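Local coordinates for protein ATPase BagA (Mycobacterium tuberculosis H37Rv, PDB 6BS3) that hydrolyses ATP as one subunit of the heterodimeric BagAB complex, whose ATPase activity is required for resistance to nitric oxide and to elevated glycerol, at residues E76-T81 against G85-A90; K142-R147 against D157-D162. One frame throughout, in Å; residues are numbered along the deposited sequence.

Interaction 1. Residues E76-T81 against G85-A90; sequences ELKIAT and GGQVNA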
loop_
_atom_site.group_PDB
_atom_site.type_symbol
_atom_site.label_atom_id
_atom_site.label_comp_id
_atom_site.label_asym_id
_atom_site.label_seq_id
_atom_site.Cartn_x
_atom_site.Cartn_y
_atom_site.Cartn_z
ATOM N N GLU A 76 -3.638 -11.180 25.016
ATOM C CA GLU A 76 -2.202 -10.880 24.943
ATOM C C GLU A 76 -1.481 -12.198 25.103
ATOM O O GLU A 76 -1.625 -12.846 26.140
ATOM C CB GLU A 76 -1.790 -9.876 26.017
ATOM C CG GLU A 76 -2.442 -8.522 25.817
ATOM C CD GLU A 76 -2.641 -7.713 27.079
ATOM O OE1 GLU A 76 -1.832 -7.838 28.029
ATOM O OE2 GLU A 76 -3.603 -6.918 27.102
ATOM N N LEU A 77 -0.791 -12.654 24.046
ATOM C CA LEU A 77 -0.161 -13.983 24.074
ATOM C C LEU A 77 1.274 -13.926 23.664
ATOM O O LEU A 77 1.619 -13.155 22.764
ATOM C CB LEU A 77 -0.926 -14.967 23.137
ATOM C CG LEU A 77 -2.390 -15.312 23.471
ATOM C CD1 LEU A 77 -3.141 -15.751 22.236
ATOM C CD2 LEU A 77 -2.493 -16.362 24.576
ATOM N N LYS A 78 2.118 -14.723 24.312
ATOM C CA LYS A 78 3.538 -14.757 23.987
ATOM C C LYS A 78 3.730 -15.315 22.584
ATOM O O LYS A 78 3.278 -16.418 22.278
ATOM C CB LYS A 78 4.307 -15.602 25.004
ATOM C CG LYS A 78 5.819 -15.507 24.871
ATOM C CD LYS A 78 6.521 -16.493 25.791
ATOM C CE LYS A 78 8.022 -16.252 25.814
ATOM N NZ LYS A 78 8.775 -17.467 26.232
ATOM N N ILE A 79 4.404 -14.549 21.732
ATOM C CA ILE A 79 4.635 -14.973 20.358
ATOM C C ILE A 79 6.115 -15.151 20.031
ATOM O O ILE A 79 6.463 -15.849 19.078
ATOM C CB ILE A 79 4.019 -13.982 19.352
ATOM C CG1 ILE A 79 4.301 -14.431 17.917
ATOM C CG2 ILE A 79 4.554 -12.579 19.593
ATOM C CD1 ILE A 79 3.231 -14.024 16.928
ATOM N N ALA A 80 6.985 -14.527 20.819
ATOM C CA ALA A 80 8.420 -14.632 20.568
ATOM C C ALA A 80 9.309 -14.399 21.790
ATOM O O ALA A 80 9.022 -13.557 22.641
ATOM C CB ALA A 80 8.825 -13.693 19.440
ATOM N N THR A 81 10.392 -15.166 21.851
ATOM C CA THR A 81 11.393 -15.078 22.914
ATOM C C THR A 81 12.464 -14.113 22.384
ATOM O O THR A 81 13.002 -14.327 21.297
ATOM C CB THR A 81 11.962 -16.482 23.285
ATOM O OG1 THR A 81 10.937 -17.272 23.910
ATOM C CG2 THR A 81 13.167 -16.409 24.228
ATOM N N GLY A 85 16.318 -13.942 27.572
ATOM C CA GLY A 85 15.106 -14.083 28.381
ATOM C C GLY A 85 14.025 -13.035 28.222
ATOM O O GLY A 85 13.111 -12.949 29.047
ATOM N N GLY A 86 14.118 -12.241 27.174
ATOM C CA GLY A 86 13.109 -11.242 26.900
ATOM C C GLY A 86 11.879 -11.892 26.307
ATOM O O GLY A 86 11.936 -13.018 25.808
ATOM N N GLN A 87 10.768 -11.174 26.328
ATOM C CA GLN A 87 9.517 -11.693 25.831
ATOM C C GLN A 87 8.729 -10.661 25.056
ATOM O O GLN A 87 8.565 -9.524 25.495
ATOM C CB GLN A 87 8.704 -12.220 27.019
ATOM C CG GLN A 87 7.276 -12.630 26.720
ATOM C CD GLN A 87 6.649 -13.272 27.924
ATOM O OE1 GLN A 87 7.312 -13.935 28.718
ATOM N NE2 GLN A 87 5.353 -13.107 28.075
ATOM N N VAL A 88 8.205 -11.092 23.911
ATOM C CA VAL A 88 7.307 -10.297 23.092
ATOM C C VAL A 88 5.918 -10.959 23.104
ATOM O O VAL A 88 5.775 -12.100 22.680
ATOM C CB VAL A 88 7.827 -10.041 21.652
ATOM C CG1 VAL A 88 6.820 -9.223 20.847
ATOM C CG2 VAL A 88 9.193 -9.353 21.674
ATOM N N ASN A 89 4.917 -10.233 23.610
ATOM C CA ASN A 89 3.510 -10.626 23.600
ATOM C C ASN A 89 2.833 -9.958 22.408
ATOM O O ASN A 89 3.260 -8.878 21.993
ATOM C CB ASN A 89 2.807 -10.196 24.890
ATOM C CG ASN A 89 3.009 -11.117 26.050
ATOM O OD1 ASN A 89 3.766 -12.073 25.972
ATOM N ND2 ASN A 89 2.323 -10.851 27.157
ATOM N N ALA A 90 1.760 -10.575 21.873
ATOM C CA ALA A 90 1.014 -10.023 20.740
ATOM C C ALA A 90 -0.414 -9.697 21.103
ATOM O O ALA A 90 -1.072 -10.479 21.791
ATOM C CB ALA A 90 1.038 -10.992 19.549
#

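Interaction 2. Residues K142-R147 against D157-D162; sequences KETVVR and DAIVVD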
loop_
_atom_site.group_PDB
_atom_site.type_symbol
_atom_site.label_atom_id
_atom_site.label_comp_id
_atom_site.label_asym_id
_atom_site.label_seq_id
_atom_site.Cartn_x
_atom_site.Cartn_y
_atom_site.Cartn_z
ATOM N N LYS A 142 -3.828 2.811 25.374
ATOM C CA LYS A 142 -3.540 3.506 26.625
ATOM C C LYS A 142 -3.638 2.565 27.851
ATOM O O LYS A 142 -2.821 2.670 28.765
ATOM C CB LYS A 142 -4.459 4.727 26.765
ATOM C CG LYS A 142 -4.139 5.633 27.955
ATOM C CD LYS A 142 -5.221 5.539 28.991
ATOM C CE LYS A 142 -4.980 6.449 30.164
ATOM N NZ LYS A 142 -6.005 6.222 31.211
ATOM N N GLU A 143 -4.630 1.664 27.862
ATOM C CA GLU A 143 -4.848 0.695 28.943
ATOM C C GLU A 143 -3.643 -0.265 29.067
ATOM O O GLU A 143 -3.266 -0.602 30.183
ATOM C CB GLU A 143 -6.179 -0.074 28.726
ATOM C CG GLU A 143 -6.595 -1.007 29.871
ATOM C CD GLU A 143 -5.910 -2.365 29.924
ATOM O OE1 GLU A 143 -5.625 -2.937 28.845
ATOM O OE2 GLU A 143 -5.654 -2.858 31.048
ATOM N N THR A 144 -3.032 -0.685 27.933
ATOM C CA THR A 144 -1.871 -1.590 27.952
ATOM C C THR A 144 -0.615 -0.898 28.471
ATOM O O THR A 144 0.200 -1.542 29.131
ATOM C CB THR A 144 -1.649 -2.259 26.584
ATOM O OG1 THR A 144 -1.156 -1.295 25.654
ATOM C CG2 THR A 144 -2.908 -2.965 26.047
ATOM N N VAL A 145 -0.469 0.411 28.171
ATOM C CA VAL A 145 0.646 1.286 28.557
ATOM C C VAL A 145 0.668 1.563 30.072
ATOM O O VAL A 145 1.735 1.508 30.671
ATOM C CB VAL A 145 0.615 2.628 27.757
ATOM C CG1 VAL A 145 1.685 3.620 28.247
ATOM C CG2 VAL A 145 0.722 2.407 26.251
ATOM N N VAL A 146 -0.490 1.936 30.664
ATOM C CA VAL A 146 -0.609 2.345 32.072
ATOM C C VAL A 146 -0.875 1.173 33.027
ATOM O O VAL A 146 -0.869 1.396 34.244
ATOM C CB VAL A 146 -1.636 3.504 32.284
ATOM C CG1 VAL A 146 -1.384 4.663 31.315
ATOM C CG2 VAL A 146 -3.082 3.017 32.179
ATOM N N ARG A 147 -1.100 -0.062 32.499
ATOM C CA ARG A 147 -1.368 -1.232 33.350
ATOM C C ARG A 147 -0.223 -1.568 34.326
ATOM O O ARG A 147 0.932 -1.721 33.918
ATOM C CB ARG A 147 -1.771 -2.473 32.538
ATOM C CG ARG A 147 -2.455 -3.544 33.410
ATOM C CD ARG A 147 -2.736 -4.836 32.677
ATOM N NE ARG A 147 -3.391 -4.623 31.383
ATOM C CZ ARG A 147 -3.104 -5.299 30.277
ATOM N NH1 ARG A 147 -2.166 -6.239 30.289
ATOM N NH2 ARG A 147 -3.742 -5.034 29.148
ATOM N N ASP A 157 7.297 -3.342 29.674
ATOM C CA ASP A 157 8.416 -2.395 29.632
ATOM C C ASP A 157 8.204 -1.393 28.506
ATOM O O ASP A 157 8.628 -0.250 28.624
ATOM C CB ASP A 157 9.746 -3.127 29.449
ATOM C CG ASP A 157 10.061 -3.929 30.681
ATOM O OD1 ASP A 157 10.463 -3.319 31.692
ATOM O OD2 ASP A 157 9.845 -5.156 30.657
ATOM N N ALA A 158 7.538 -1.826 27.425
ATOM C CA ALA A 158 7.205 -0.999 26.261
ATOM C C ALA A 158 6.053 -1.616 25.494
ATOM O O ALA A 158 5.801 -2.819 25.593
ATOM C CB ALA A 158 8.420 -0.838 25.332
ATOM N N ILE A 159 5.357 -0.777 24.730
ATOM C CA ILE A 159 4.261 -1.141 23.832
ATOM C C ILE A 159 4.673 -0.659 22.443
ATOM O O ILE A 159 5.043 0.507 22.270
ATOM C CB ILE A 159 2.895 -0.504 24.252
ATOM C CG1 ILE A 159 2.563 -0.721 25.771
ATOM C CG2 ILE A 159 1.737 -0.949 23.329
ATOM C CD1 ILE A 159 2.299 -2.073 26.250
ATOM N N VAL A 160 4.623 -1.557 21.464
ATOM C CA VAL A 160 4.940 -1.216 20.077
ATOM C C VAL A 160 3.662 -1.405 19.266
ATOM O O VAL A 160 3.069 -2.484 19.271
ATOM C CB VAL A 160 6.170 -1.973 19.485
ATOM C CG1 VAL A 160 6.467 -1.500 18.055
ATOM C CG2 VAL A 160 7.415 -1.812 20.387
ATOM N N VAL A 161 3.195 -0.326 18.646
ATOM C CA VAL A 161 1.994 -0.374 17.836
ATOM C C VAL A 161 2.371 -0.362 16.354
ATOM O O VAL A 161 3.095 0.536 15.899
ATOM C CB VAL A 161 0.956 0.733 18.217
ATOM C CG1 VAL A 161 -0.331 0.607 17.405
ATOM C CG2 VAL A 161 0.639 0.695 19.709
ATOM N N ASP A 162 1.916 -1.413 15.619
ATOM C CA ASP A 162 1.966 -1.529 14.166
ATOM C C ASP A 162 0.714 -0.673 13.841
ATOM O O ASP A 162 -0.426 -1.127 13.943
ATOM C CB ASP A 162 1.835 -3.001 13.760
ATOM C CG ASP A 162 1.653 -3.338 12.290
ATOM O OD1 ASP A 162 1.679 -2.414 11.451
ATOM O OD2 ASP A 162 1.463 -4.521 11.983
#

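Interaction 1. Residues E76-T81 against G85-A90
L77 and A90 form a hydrogen-bonded antiparallel pair, L77 N giving to A90 O at 3.1 Å and A90 N returning to L77 O at 2.7 Å. Further along, V88 O takes two donors at once, I79 N at 3.0 Å and A80 N at 3.3 Å, while V88 N gives to A80 O. Two consecutive residues, I79 and A80, thus face the single residue V88: a classic beta bulge, which shifts the pairing by one between K78–N89 and A80–V88. The two strands are the arms of a beta hairpin at the edge of the mixed P-loop NTPase sheet, with 77-82 outermost in this chain and 86-92 bonded on its other side to strand 51-56.

Polar and long side chains share the face of K78, T81, Q87 and N89. The extended chain of K78 crosses that of Q87 at about a right angle, CG to CG at 3.7 Å. Q87 NE2 hydrogen-bonds N89 OD1 at 2.8 Å; OD1 lies close to the amide plane of Q87, whereas NE2 is tilted 27° from the carbonyl plane of N89. This bond probably helps hold both amides, and N89 ND2 hydrogen-bonds Y156 OH. That same OD1 sits 3.3 Å from K78 CA.

Apolar contacts gather about I79. Its chi1 of 179° sends CG1 off anti to the backbone N and sets CG2 between N and the carbonyl carbon; CG2 is the branch that meets A90 CB, at 3.9 Å, and V88 CG1. A80 and V88 pack on L43 of helix 34-46, and I63 of helix 62-66 touches both I79 and A90.

Interaction 2. Residues K142-R147 against D157-D162
I159 points from its strand toward the helix end at 142-147 and meets two consecutive residues there, T144 and V145, with different parts of its side chain. V145 is met by the inner part of its longer branch: V145 CG2 lies 3.7 Å from I159 CG1 and a little farther from CB. T144 is met by both methyl ends, with CD1 at 3.6 Å and CG2 at 3.7 Å from T144 OG1. Both pairs of side chains meet at a slant. The chi1 of T144, 72°, sets OG1 between the backbone N and the carbonyl carbon, where the hydroxyl hydrogen-bonds I141 O, one turn back in the helix; this bond satisfies the hydroxyl, which probably lets it lie against the isoleucine methyls. I159 CD1 also comes within 3.6 Å of T144 O. All three residues are buried, and the contact between them is small and made by van der Waals packing.

The last turn of helix 130-146 packs on one face of the P-loop NTPase sheet. Strand 158-162 runs between strands 51-56 and 23-28, and the helix end bridges them: L53 touches T144 and I159, while L23 of the other neighbour packs against V145. Helix 34-46 meets the side chain of V160.

From the N terminus, interaction 1 comes first: strand 77-82 turns back through a short connection, and its pairing with 86-92 closes a tight local loop. The chain then runs through a series of helices to helix 130-146, and a helix-free and strand-free loop carries it into strand 158-162, where interaction 2 closes the second, longer loop. The two are in series, neither nested nor crossed. They nevertheless meet in space, since E76 OE2 and R147 NH2 form a salt bridge of 2.8 Å. Interaction 1 builds the hairpin edge of the sheet; interaction 2 ties a helix to an inner strand, with strand 51-56 lying between hairpin and inner strand.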